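UDP-N-Acetylglucosamine 2-Epimerase (Thermus thermophilus, PDB 1V4V) probably catalyses the interconversion of UDP-N-acetylglucosamine and UDP-N-acetylmannosamine by epimerisation at C2 of the sugar. Local coordinates at residues Gly128-Lys131 with Glu136-Asn139; Tyr200-Met205 with Gly266-Leu271; Gly13-Ala18 with Arg49-Leu54; Ala246-Leu251 with Phe257-Pro262. One frame throughout, in Å; residues are numbered along the deposited sequence.

Interaction 1 (Gly128-Lys131 with Glu136-Asn139)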
loop_
_atom_site.group_PDB
_atom_site.type_symbol
_atom_site.label_atom_id
_atom_site.label_comp_id
_atom_site.label_asym_id
_atom_site.label_seq_id
_atom_site.Cartn_x
_atom_site.Cartn_y
_atom_site.Cartn_z
ATOM N N GLY A 128 -1.936 -12.111 -7.165
ATOM C CA GLY A 128 -3.030 -12.548 -6.318
ATOM C C GLY A 128 -2.525 -13.349 -5.133
ATOM O O GLY A 128 -3.310 -13.970 -4.412
ATOM N N ASN A 129 -1.214 -13.331 -4.919
ATOM C CA ASN A 129 -0.620 -14.078 -3.812
ATOM C C ASN A 129 0.460 -13.267 -3.097
ATOM O O ASN A 129 1.510 -12.991 -3.673
ATOM C CB ASN A 129 -0.003 -15.376 -4.337
ATOM C CG ASN A 129 0.398 -16.330 -3.226
ATOM O OD1 ASN A 129 0.769 -15.909 -2.132
ATOM N ND2 ASN A 129 0.341 -17.627 -3.515
ATOM N N LEU A 130 0.211 -12.904 -1.840
ATOM C CA LEU A 130 1.182 -12.132 -1.061
ATOM C C LEU A 130 2.476 -12.891 -0.775
ATOM O O LEU A 130 3.468 -12.291 -0.363
ATOM C CB LEU A 130 0.571 -11.681 0.269
ATOM C CG LEU A 130 -0.471 -10.563 0.215
ATOM C CD1 LEU A 130 -1.057 -10.360 1.599
ATOM C CD2 LEU A 130 0.164 -9.279 -0.285
ATOM N N LYS A 131 2.470 -14.207 -0.979
ATOM C CA LYS A 131 3.671 -15.004 -0.732
ATOM C C LYS A 131 4.490 -15.201 -2.003
ATOM O O LYS A 131 5.661 -15.579 -1.940
ATOM C CB LYS A 131 3.301 -16.375 -0.154
ATOM C CG LYS A 131 2.594 -16.315 1.185
ATOM C CD LYS A 131 2.274 -17.707 1.713
ATOM C CE LYS A 131 1.587 -17.636 3.072
ATOM N NZ LYS A 131 1.298 -18.996 3.622
ATOM N N GLU A 136 7.273 -8.338 -3.517
ATOM C CA GLU A 136 6.760 -7.534 -4.629
ATOM C C GLU A 136 5.253 -7.350 -4.744
ATOM O O GLU A 136 4.791 -6.245 -5.024
ATOM C CB GLU A 136 7.306 -8.066 -5.961
ATOM C CG GLU A 136 8.793 -7.812 -6.174
ATOM C CD GLU A 136 9.684 -8.866 -5.539
ATOM O OE1 GLU A 136 10.920 -8.740 -5.664
ATOM O OE2 GLU A 136 9.160 -9.819 -4.924
ATOM N N GLU A 137 4.484 -8.420 -4.563
ATOM C CA GLU A 137 3.030 -8.300 -4.649
ATOM C C GLU A 137 2.553 -7.331 -3.564
ATOM O O GLU A 137 1.712 -6.462 -3.813
ATOM C CB GLU A 137 2.355 -9.665 -4.456
ATOM C CG GLU A 137 0.825 -9.593 -4.382
ATOM C CD GLU A 137 0.147 -9.455 -5.737
ATOM O OE1 GLU A 137 0.802 -9.037 -6.718
ATOM O OE2 GLU A 137 -1.067 -9.757 -5.814
ATOM N N ALA A 138 3.093 -7.481 -2.357
ATOM C CA ALA A 138 2.714 -6.593 -1.263
ATOM C C ALA A 138 3.184 -5.181 -1.588
ATOM O O ALA A 138 2.441 -4.217 -1.416
ATOM C CB ALA A 138 3.342 -7.061 0.051
ATOM N N ASN A 139 4.416 -5.054 -2.069
ATOM C CA ASN A 139 4.942 -3.729 -2.394
ATOM C C ASN A 139 4.037 -2.942 -3.333
ATOM O O ASN A 139 3.739 -1.763 -3.081
ATOM C CB ASN A 139 6.334 -3.819 -3.036
ATOM C CG ASN A 139 7.414 -4.251 -2.061
ATOM O OD1 ASN A 139 7.254 -4.149 -0.845
ATOM N ND2 ASN A 139 8.538 -4.719 -2.600
HETATM O O HOH W 1 4.443 -10.076 -1.611
#
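The backbone N-H of G128 reaches E137 OE2 from above the plane of the carboxylate. G128 N lies 2.8 Å from E137 OE2 and 54° out of the carboxylate plane, and the bond is bent. The other oxygen, E137 OE1, accepts from S127 N and forms a salt bridge with R140 NE. In this way the first turn of helix 136-146 holds the loop that precedes it. The helix belongs to the N-terminal Rossmann-like domain of a GT-B fold. CG of E137 stands anti to the backbone N (chi1 174°), and the chain then bends at chi2. The CB and CG atoms therefore run beside the N129 carbonyl, with CB 3.5 Å from N129 O. With a valine in place of E137, the N-H groups of G128 and S127 would probably lose their acceptor and R140 its charged partner, leaving the loop freer to move.

L130 makes the apolar part of the contact. Its CD2 branch lies against A138, 3.8 Å from A138 CA and near the A138 methyl. L130 also packs on V145 of the second subunit, and A138 on F112 of that subunit, so this corner belongs to the dimer interface. A water links the backbones. It donates to L130 O (2.7 Å) and accepts from A138 N (3.0 Å), a first-turn N-H. The loop is also braced from within by an Asx turn. In it K131 N donates to N129 OD1 over 2.7 Å, with the donor tilted 28° from the carbonyl plane of the N129 amide.

Interaction 2 (Tyr200-Met205 with Gly266-Leu271)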
loop_
_atom_site.group_PDB
_atom_site.type_symbol
_atom_site.label_atom_id
_atom_site.label_comp_id
_atom_site.label_asym_id
_atom_site.label_seq_id
_atom_site.Cartn_x
_atom_site.Cartn_y
_atom_site.Cartn_z
ATOM N N TYR A 200 18.962 -5.153 -44.479
ATOM C CA TYR A 200 19.412 -6.053 -43.427
ATOM C C TYR A 200 18.317 -6.918 -42.833
ATOM O O TYR A 200 17.134 -6.586 -42.899
ATOM C CB TYR A 200 20.012 -5.267 -42.261
ATOM C CG TYR A 200 21.028 -4.220 -42.650
ATOM C CD1 TYR A 200 20.695 -2.864 -42.634
ATOM C CD2 TYR A 200 22.323 -4.580 -43.011
ATOM C CE1 TYR A 200 21.635 -1.890 -42.965
ATOM C CE2 TYR A 200 23.272 -3.613 -43.349
ATOM C CZ TYR A 200 22.919 -2.273 -43.320
ATOM O OH TYR A 200 23.855 -1.314 -43.639
ATOM N N VAL A 201 18.752 -8.034 -42.259
ATOM C CA VAL A 201 17.890 -8.952 -41.530
ATOM C C VAL A 201 18.665 -9.124 -40.230
ATOM O O VAL A 201 19.834 -9.509 -40.255
ATOM C CB VAL A 201 17.760 -10.338 -42.205
ATOM C CG1 VAL A 201 17.048 -11.303 -41.262
ATOM C CG2 VAL A 201 16.967 -10.214 -43.508
ATOM N N THR A 202 18.040 -8.807 -39.101
ATOM C CA THR A 202 18.724 -8.961 -37.822
ATOM C C THR A 202 18.440 -10.349 -37.288
ATOM O O THR A 202 17.300 -10.820 -37.327
ATOM C CB THR A 202 18.257 -7.912 -36.791
ATOM O OG1 THR A 202 18.621 -6.601 -37.239
ATOM C CG2 THR A 202 18.913 -8.170 -35.430
ATOM N N VAL A 203 19.491 -11.016 -36.820
ATOM C CA VAL A 203 19.358 -12.360 -36.275
ATOM C C VAL A 203 19.825 -12.408 -34.831
ATOM O O VAL A 203 20.846 -11.808 -34.477
ATOM C CB VAL A 203 20.181 -13.387 -37.084
ATOM C CG1 VAL A 203 20.116 -14.750 -36.409
ATOM C CG2 VAL A 203 19.657 -13.485 -38.511
ATOM N N THR A 204 19.068 -13.137 -34.014
ATOM C CA THR A 204 19.372 -13.305 -32.596
ATOM C C THR A 204 18.926 -14.696 -32.108
ATOM O O THR A 204 17.762 -15.086 -32.256
ATOM C CB THR A 204 18.679 -12.201 -31.749
ATOM O OG1 THR A 204 19.636 -11.189 -31.416
ATOM C CG2 THR A 204 18.061 -12.768 -30.479
HETATM N N MSE A 205 19.865 -15.470 -31.571
HETATM C CA MSE A 205 19.552 -16.809 -31.032
HETATM C C MSE A 205 20.292 -16.983 -29.718
HETATM O O MSE A 205 21.528 -16.958 -29.690
HETATM C CB MSE A 205 20.027 -17.867 -32.044
HETATM C CG MSE A 205 19.177 -17.967 -33.336
HETATM SE SE MSE A 205 19.442 -19.637 -34.263
HETATM C CE MSE A 205 21.163 -19.251 -34.951
ATOM N N GLY A 266 20.638 0.890 -27.346
ATOM C CA GLY A 266 20.423 1.780 -28.472
ATOM C C GLY A 266 20.918 1.289 -29.822
ATOM O O GLY A 266 20.221 1.425 -30.828
ATOM N N SER A 267 22.120 0.727 -29.855
ATOM C CA SER A 267 22.678 0.246 -31.109
ATOM C C SER A 267 21.850 -0.906 -31.676
ATOM O O SER A 267 21.685 -1.023 -32.894
ATOM C CB SER A 267 24.126 -0.197 -30.914
ATOM O OG SER A 267 24.715 -0.532 -32.158
HETATM N N MSE A 268 21.333 -1.755 -30.793
HETATM C CA MSE A 268 20.512 -2.881 -31.230
HETATM C C MSE A 268 19.173 -2.380 -31.758
HETATM O O MSE A 268 18.681 -2.871 -32.770
HETATM C CB MSE A 268 20.280 -3.861 -30.076
HETATM C CG MSE A 268 19.310 -4.998 -30.408
HETATM SE SE MSE A 268 19.865 -6.103 -31.904
HETATM C CE MSE A 268 20.458 -7.657 -30.929
ATOM N N ALA A 269 18.581 -1.403 -31.073
ATOM C CA ALA A 269 17.302 -0.853 -31.508
ATOM C C ALA A 269 17.445 -0.218 -32.888
ATOM O O ALA A 269 16.562 -0.348 -33.739
ATOM C CB ALA A 269 16.798 0.186 -30.506
ATOM N N ALA A 270 18.560 0.473 -33.104
ATOM C CA ALA A 270 18.815 1.123 -34.383
ATOM C C ALA A 270 18.959 0.072 -35.485
ATOM O O ALA A 270 18.416 0.227 -36.577
ATOM C CB ALA A 270 20.078 1.975 -34.293
ATOM N N LEU A 271 19.688 -0.999 -35.188
ATOM C CA LEU A 271 19.886 -2.074 -36.157
ATOM C C LEU A 271 18.544 -2.686 -36.549
ATOM O O LEU A 271 18.255 -2.876 -37.729
ATOM C CB LEU A 271 20.785 -3.157 -35.564
ATOM C CG LEU A 271 21.006 -4.411 -36.414
ATOM C CD1 LEU A 271 21.654 -4.040 -37.750
ATOM C CD2 LEU A 271 21.885 -5.375 -35.645
#
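OG1 of T202 lies beside the backbone N, anti to the carbonyl carbon (chi1 -64°), with the methyl CG2 anti to that N. Both branches are thereby turned to helix 265-273. L271 sends CG out anti to its own N (chi1 175°) and meets T202 there. T202 OG1 lies only 3.3 Å from L271 CG, a tight approach of oxygen to carbon. T202 CG2 lies 4.1 Å from L271 CD2. The hydroxyl is not left to this apolar neighbour, because it hydrogen-bonds to S275 OG, which also bonds L271 O. A valine at T202 would probably fill much the same space but leave the S275 hydroxyl without one of its two partners here.

One helical turn earlier, the chain of selenomethionine M268 bends at chi2 and chi3 and folds back to the strand. Its SE sits 4.2 Å from T202 CG2, and its CE touches T204 OG1 at 3.7 Å. That hydroxyl also makes a weak bond to V203 O. P236 touches M268 and V234 touches L271, both from the neighbouring strand 232-236. This is a helix packed on the face of a parallel sheet, with strand 200-203 central in the 3-2-1-4-5-6 order of a Rossmann-like domain.

Interaction 3 (Gly13-Ala18 with Arg49-Leu54)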
loop_
_atom_site.group_PDB
_atom_site.type_symbol
_atom_site.label_atom_id
_atom_site.label_comp_id
_atom_site.label_asym_id
_atom_site.label_seq_id
_atom_site.Cartn_x
_atom_site.Cartn_y
_atom_site.Cartn_z
ATOM N N GLY A 13 15.613 3.463 -9.370
ATOM C CA GLY A 13 16.985 3.089 -9.073
ATOM C C GLY A 13 17.629 1.964 -9.867
ATOM O O GLY A 13 18.718 1.520 -9.512
ATOM N N THR A 14 16.977 1.493 -10.924
ATOM C CA THR A 14 17.550 0.426 -11.738
ATOM C C THR A 14 17.484 0.808 -13.209
ATOM O O THR A 14 16.655 1.626 -13.614
ATOM C CB THR A 14 16.801 -0.909 -11.545
ATOM O OG1 THR A 14 15.532 -0.849 -12.207
ATOM C CG2 THR A 14 16.582 -1.186 -10.061
ATOM N N ARG A 15 18.353 0.204 -14.010
ATOM C CA ARG A 15 18.393 0.495 -15.435
ATOM C C ARG A 15 17.073 0.206 -16.140
ATOM O O ARG A 15 16.622 1.004 -16.958
ATOM C CB ARG A 15 19.550 -0.268 -16.090
ATOM C CG ARG A 15 20.904 0.339 -15.754
ATOM C CD ARG A 15 22.066 -0.446 -16.343
ATOM N NE ARG A 15 22.262 -1.727 -15.672
ATOM C CZ ARG A 15 23.319 -2.513 -15.856
ATOM N NH1 ARG A 15 23.415 -3.662 -15.203
ATOM N NH2 ARG A 15 24.283 -2.143 -16.689
ATOM N N PRO A 16 16.430 -0.935 -15.833
ATOM C CA PRO A 16 15.152 -1.247 -16.484
ATOM C C PRO A 16 14.088 -0.185 -16.178
ATOM O O PRO A 16 13.254 0.146 -17.024
ATOM C CB PRO A 16 14.794 -2.610 -15.896
ATOM C CG PRO A 16 16.138 -3.238 -15.678
ATOM C CD PRO A 16 16.929 -2.098 -15.076
ATOM N N GLU A 17 14.117 0.338 -14.959
ATOM C CA GLU A 17 13.163 1.365 -14.561
ATOM C C GLU A 17 13.477 2.655 -15.314
ATOM O O GLU A 17 12.584 3.308 -15.838
ATOM C CB GLU A 17 13.234 1.595 -13.048
ATOM C CG GLU A 17 12.921 0.341 -12.224
ATOM C CD GLU A 17 13.025 0.567 -10.723
ATOM O OE1 GLU A 17 13.729 1.508 -10.298
ATOM O OE2 GLU A 17 12.413 -0.214 -9.961
ATOM N N ALA A 18 14.755 3.007 -15.381
ATOM C CA ALA A 18 15.173 4.219 -16.076
ATOM C C ALA A 18 14.687 4.197 -17.527
ATOM O O ALA A 18 14.192 5.197 -18.050
ATOM C CB ALA A 18 16.698 4.348 -16.025
ATOM N N ARG A 49 23.611 6.284 -14.266
ATOM C CA ARG A 49 23.936 7.575 -14.854
ATOM C C ARG A 49 24.256 7.418 -16.337
ATOM O O ARG A 49 23.885 8.257 -17.157
ATOM C CB ARG A 49 25.140 8.174 -14.127
ATOM C CG ARG A 49 24.885 9.525 -13.497
ATOM C CD ARG A 49 25.868 9.774 -12.371
ATOM N NE ARG A 49 25.721 11.108 -11.804
ATOM C CZ ARG A 49 26.105 12.225 -12.413
ATOM N NH1 ARG A 49 26.667 12.168 -13.614
ATOM N NH2 ARG A 49 25.922 13.399 -11.824
ATOM N N GLN A 50 24.944 6.331 -16.669
ATOM C CA GLN A 50 25.326 6.060 -18.047
ATOM C C GLN A 50 24.137 5.571 -18.868
ATOM O O GLN A 50 24.066 5.804 -20.076
ATOM C CB GLN A 50 26.441 5.013 -18.083
ATOM C CG GLN A 50 27.300 5.083 -19.328
ATOM C CD GLN A 50 28.022 6.410 -19.444
ATOM O OE1 GLN A 50 28.836 6.763 -18.588
ATOM N NE2 GLN A 50 27.726 7.157 -20.503
ATOM N N ALA A 51 23.204 4.891 -18.209
ATOM C CA ALA A 51 22.019 4.375 -18.882
ATOM C C ALA A 51 21.119 5.521 -19.331
ATOM O O ALA A 51 20.545 5.487 -20.419
ATOM C CB ALA A 51 21.259 3.445 -17.949
ATOM N N LEU A 52 21.000 6.539 -18.487
ATOM C CA LEU A 52 20.173 7.694 -18.809
ATOM C C LEU A 52 20.818 8.557 -19.892
ATOM O O LEU A 52 20.151 9.376 -20.518
ATOM C CB LEU A 52 19.925 8.529 -17.549
ATOM C CG LEU A 52 18.920 7.941 -16.552
ATOM C CD1 LEU A 52 18.955 8.718 -15.241
ATOM C CD2 LEU A 52 17.526 7.981 -17.163
ATOM N N SER A 53 22.115 8.361 -20.114
ATOM C CA SER A 53 22.847 9.127 -21.122
ATOM C C SER A 53 22.275 8.969 -22.523
ATOM O O SER A 53 22.145 9.952 -23.255
ATOM C CB SER A 53 24.325 8.726 -21.131
ATOM O OG SER A 53 24.968 9.130 -19.935
ATOM N N LEU A 54 21.941 7.738 -22.901
ATOM C CA LEU A 54 21.380 7.475 -24.223
ATOM C C LEU A 54 20.199 8.377 -24.514
ATOM O O LEU A 54 20.050 8.871 -25.628
ATOM C CB LEU A 54 20.906 6.024 -24.352
ATOM C CG LEU A 54 20.055 5.768 -25.612
ATOM C CD1 LEU A 54 20.949 5.795 -26.845
ATOM C CD2 LEU A 54 19.337 4.439 -25.514
#
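R15 and A51 touch where the first turn of helix 15-29 comes beside helix 45-53. The aliphatic stem of R15 does the touching, with CG 3.8 Å from the A51 methyl, CB. The guanidinium lies beyond the bend at chi3 and does not meet A51. One turn on, the A18 methyl points at helix 45-53. There A18 CB meets CD2 of L52 at 3.9 Å. CG of L52 stands anti to its carbonyl carbon (chi1 -75°), and from there CD2 reaches across to A18. No hydrogen bond joins the two segments. Small alanine side chains let the backbones come close, with R15 CA 6.3 Å from A51 CA.

Both helices pack against strand 6-12, and A18 and L52 share F12 as a neighbour. They are the first two helices of the N-terminal Rossmann-like domain, whose parallel sheet runs through strands 6-12 and 34-40. L48, a turn before L52, also touches R15 and A18.

T14 and E17 form a capping box at the start of helix 15-29, with weak bonds. E17 N donates to T14 OG1, though the place of that oxygen is less sure. In return E17 OE1 accepts from T14 N. A firmer bond comes from G13 N, which donates to E17 OE1 over 2.9 Å, nearly in line with the C-O bond and at an N-H...O angle of 166°. The first helical bond follows, A18 N to T14 O at 2.9 Å. R49 NE, on helix 45-53, forms a salt bridge with E59. L54, at the end of this segment, packs on A185 and L188 of helix 177-188.

Interaction 4 (Ala246-Leu251 with Phe257-Pro262)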
loop_
_atom_site.group_PDB
_atom_site.type_symbol
_atom_site.label_atom_id
_atom_site.label_comp_id
_atom_site.label_asym_id
_atom_site.label_seq_id
_atom_site.Cartn_x
_atom_site.Cartn_y
_atom_site.Cartn_z
ATOM N N ALA A 246 28.815 -23.527 -31.389
ATOM C CA ALA A 246 27.784 -24.037 -32.280
ATOM C C ALA A 246 27.613 -23.200 -33.543
ATOM O O ALA A 246 27.565 -23.739 -34.646
ATOM C CB ALA A 246 26.450 -24.118 -31.536
ATOM N N VAL A 247 27.527 -21.883 -33.386
ATOM C CA VAL A 247 27.293 -21.008 -34.535
ATOM C C VAL A 247 28.496 -20.539 -35.355
ATOM O O VAL A 247 28.405 -20.432 -36.579
ATOM C CB VAL A 247 26.459 -19.776 -34.108
ATOM C CG1 VAL A 247 25.186 -20.247 -33.432
ATOM C CG2 VAL A 247 27.252 -18.891 -33.162
ATOM N N PHE A 248 29.619 -20.261 -34.704
ATOM C CA PHE A 248 30.800 -19.804 -35.437
ATOM C C PHE A 248 31.252 -20.720 -36.578
ATOM O O PHE A 248 31.453 -20.261 -37.702
ATOM C CB PHE A 248 31.958 -19.567 -34.458
ATOM C CG PHE A 248 32.002 -18.175 -33.896
ATOM C CD1 PHE A 248 30.832 -17.500 -33.572
ATOM C CD2 PHE A 248 33.219 -17.539 -33.680
ATOM C CE1 PHE A 248 30.871 -16.211 -33.044
ATOM C CE2 PHE A 248 33.270 -16.249 -33.152
ATOM C CZ PHE A 248 32.095 -15.585 -32.833
ATOM N N PRO A 249 31.417 -22.027 -36.314
ATOM C CA PRO A 249 31.853 -22.917 -37.395
ATOM C C PRO A 249 30.920 -22.960 -38.608
ATOM O O PRO A 249 31.347 -23.262 -39.727
ATOM C CB PRO A 249 31.978 -24.273 -36.695
ATOM C CG PRO A 249 30.989 -24.175 -35.579
ATOM C CD PRO A 249 31.224 -22.778 -35.064
ATOM N N VAL A 250 29.649 -22.646 -38.387
ATOM C CA VAL A 250 28.676 -22.663 -39.469
ATOM C C VAL A 250 28.555 -21.327 -40.200
ATOM O O VAL A 250 28.540 -21.289 -41.430
ATOM C CB VAL A 250 27.265 -23.036 -38.947
ATOM C CG1 VAL A 250 26.255 -22.952 -40.081
ATOM C CG2 VAL A 250 27.280 -24.438 -38.338
ATOM N N LEU A 251 28.483 -20.238 -39.444
ATOM C CA LEU A 251 28.289 -18.924 -40.043
ATOM C C LEU A 251 29.524 -18.086 -40.354
ATOM O O LEU A 251 29.425 -17.112 -41.092
ATOM C CB LEU A 251 27.307 -18.115 -39.189
ATOM C CG LEU A 251 25.914 -18.759 -39.076
ATOM C CD1 LEU A 251 25.028 -17.917 -38.154
ATOM C CD2 LEU A 251 25.282 -18.884 -40.454
ATOM N N PHE A 257 26.766 -12.840 -44.000
ATOM C CA PHE A 257 26.424 -12.921 -42.590
ATOM C C PHE A 257 27.497 -12.108 -41.864
ATOM O O PHE A 257 28.696 -12.236 -42.154
ATOM C CB PHE A 257 26.455 -14.363 -42.075
ATOM C CG PHE A 257 25.135 -14.839 -41.520
ATOM C CD1 PHE A 257 24.293 -15.640 -42.287
ATOM C CD2 PHE A 257 24.729 -14.471 -40.239
ATOM C CE1 PHE A 257 23.061 -16.073 -41.789
ATOM C CE2 PHE A 257 23.499 -14.898 -39.728
ATOM C CZ PHE A 257 22.665 -15.699 -40.507
ATOM N N VAL A 258 27.068 -11.256 -40.945
ATOM C CA VAL A 258 27.993 -10.454 -40.151
ATOM C C VAL A 258 27.796 -10.839 -38.695
ATOM O O VAL A 258 26.721 -10.621 -38.132
ATOM C CB VAL A 258 27.723 -8.939 -40.295
ATOM C CG1 VAL A 258 28.655 -8.163 -39.371
ATOM C CG2 VAL A 258 27.931 -8.501 -41.740
ATOM N N LEU A 259 28.822 -11.424 -38.085
ATOM C CA LEU A 259 28.728 -11.813 -36.686
ATOM C C LEU A 259 29.347 -10.728 -35.814
ATOM O O LEU A 259 30.489 -10.321 -36.022
ATOM C CB LEU A 259 29.430 -13.154 -36.449
ATOM C CG LEU A 259 29.019 -14.313 -37.363
ATOM C CD1 LEU A 259 29.642 -15.604 -36.844
ATOM C CD2 LEU A 259 27.499 -14.445 -37.397
ATOM N N LEU A 260 28.577 -10.252 -34.844
ATOM C CA LEU A 260 29.038 -9.207 -33.944
ATOM C C LEU A 260 28.934 -9.642 -32.492
ATOM O O LEU A 260 28.339 -10.676 -32.182
ATOM C CB LEU A 260 28.190 -7.947 -34.135
ATOM C CG LEU A 260 28.106 -7.357 -35.545
ATOM C CD1 LEU A 260 27.123 -6.198 -35.554
ATOM C CD2 LEU A 260 29.486 -6.899 -35.994
ATOM N N ASP A 261 29.524 -8.844 -31.608
ATOM C CA ASP A 261 29.453 -9.103 -30.178
ATOM C C ASP A 261 28.157 -8.434 -29.740
ATOM O O ASP A 261 27.625 -7.585 -30.459
ATOM C CB ASP A 261 30.639 -8.463 -29.446
ATOM C CG ASP A 261 31.921 -9.269 -29.584
ATOM O OD1 ASP A 261 32.995 -8.741 -29.220
ATOM O OD2 ASP A 261 31.862 -10.427 -30.042
ATOM N N PRO A 262 27.624 -8.808 -28.570
ATOM C CA PRO A 262 26.378 -8.212 -28.078
ATOM C C PRO A 262 26.378 -6.682 -28.170
ATOM O O PRO A 262 27.363 -6.028 -27.830
ATOM C CB PRO A 262 26.308 -8.718 -26.644
ATOM C CG PRO A 262 26.889 -10.100 -26.776
ATOM C CD PRO A 262 28.101 -9.860 -27.654
HETATM O O HOH W 2 30.142 -14.439 -41.062
#
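A CH-pi contact joins L251 to F257. The L251 methyl CD2 sits 3.9 Å from the centroid of the F257 ring, 15° off the ring normal. The other methyl, CD1, lies over the same face and comes within 3.7 Å of F257 CE2. CG of L251 stands anti to its carbonyl carbon (chi1 -61°), which presents this fork to the ring.

Aliphatic contacts continue along the strand. L259 CD2 touches L251 CB at 4.1 Å. Its CD1 meets the F248 ring obliquely, 4.0 Å from CD1 of F248, as the two side chains lie alongside one another, running opposite ways.

The polar link is a water. It donates to both L251 O (2.8 Å) and F257 O (2.9 Å), bridging the helix end to the strand start. Beyond the two segments, D261 forms a salt bridge with R244, and F248 makes a cation-pi contact with K252.

Helix 241-251 and strand 257-260 belong to a beta-alpha-beta unit that starts at strand 232-236. The N-to-C directions of these segments make 149°, roughly antiparallel. No direct hydrogen bond crosses between them, so the pairing rests on apolar contacts, while the water donates to a carbonyl of each.

How the interactions relate
From the N terminus, interaction 3 comes first and closes a loop of 30 residues that holds strand 34-40, tying together the first two helices of the N-terminal domain. Interaction 1 follows in the same domain and closes a loop of four residues at the dimer interface. Its nearest atoms stay about 26 Å from those of interaction 2. Interaction 2 opens at strand 200-203 of the C-terminal domain and closes at helix 265-273. Interaction 4 lies wholly within that loop, at the edge strand of the same sheet. V203 CG2 touches F257 CZ at 4.2 Å, joining interactions 2 and 4. Interactions 2 and 3 meet between the domains, where G266 CA lies 4.1 Å from L54 CD2.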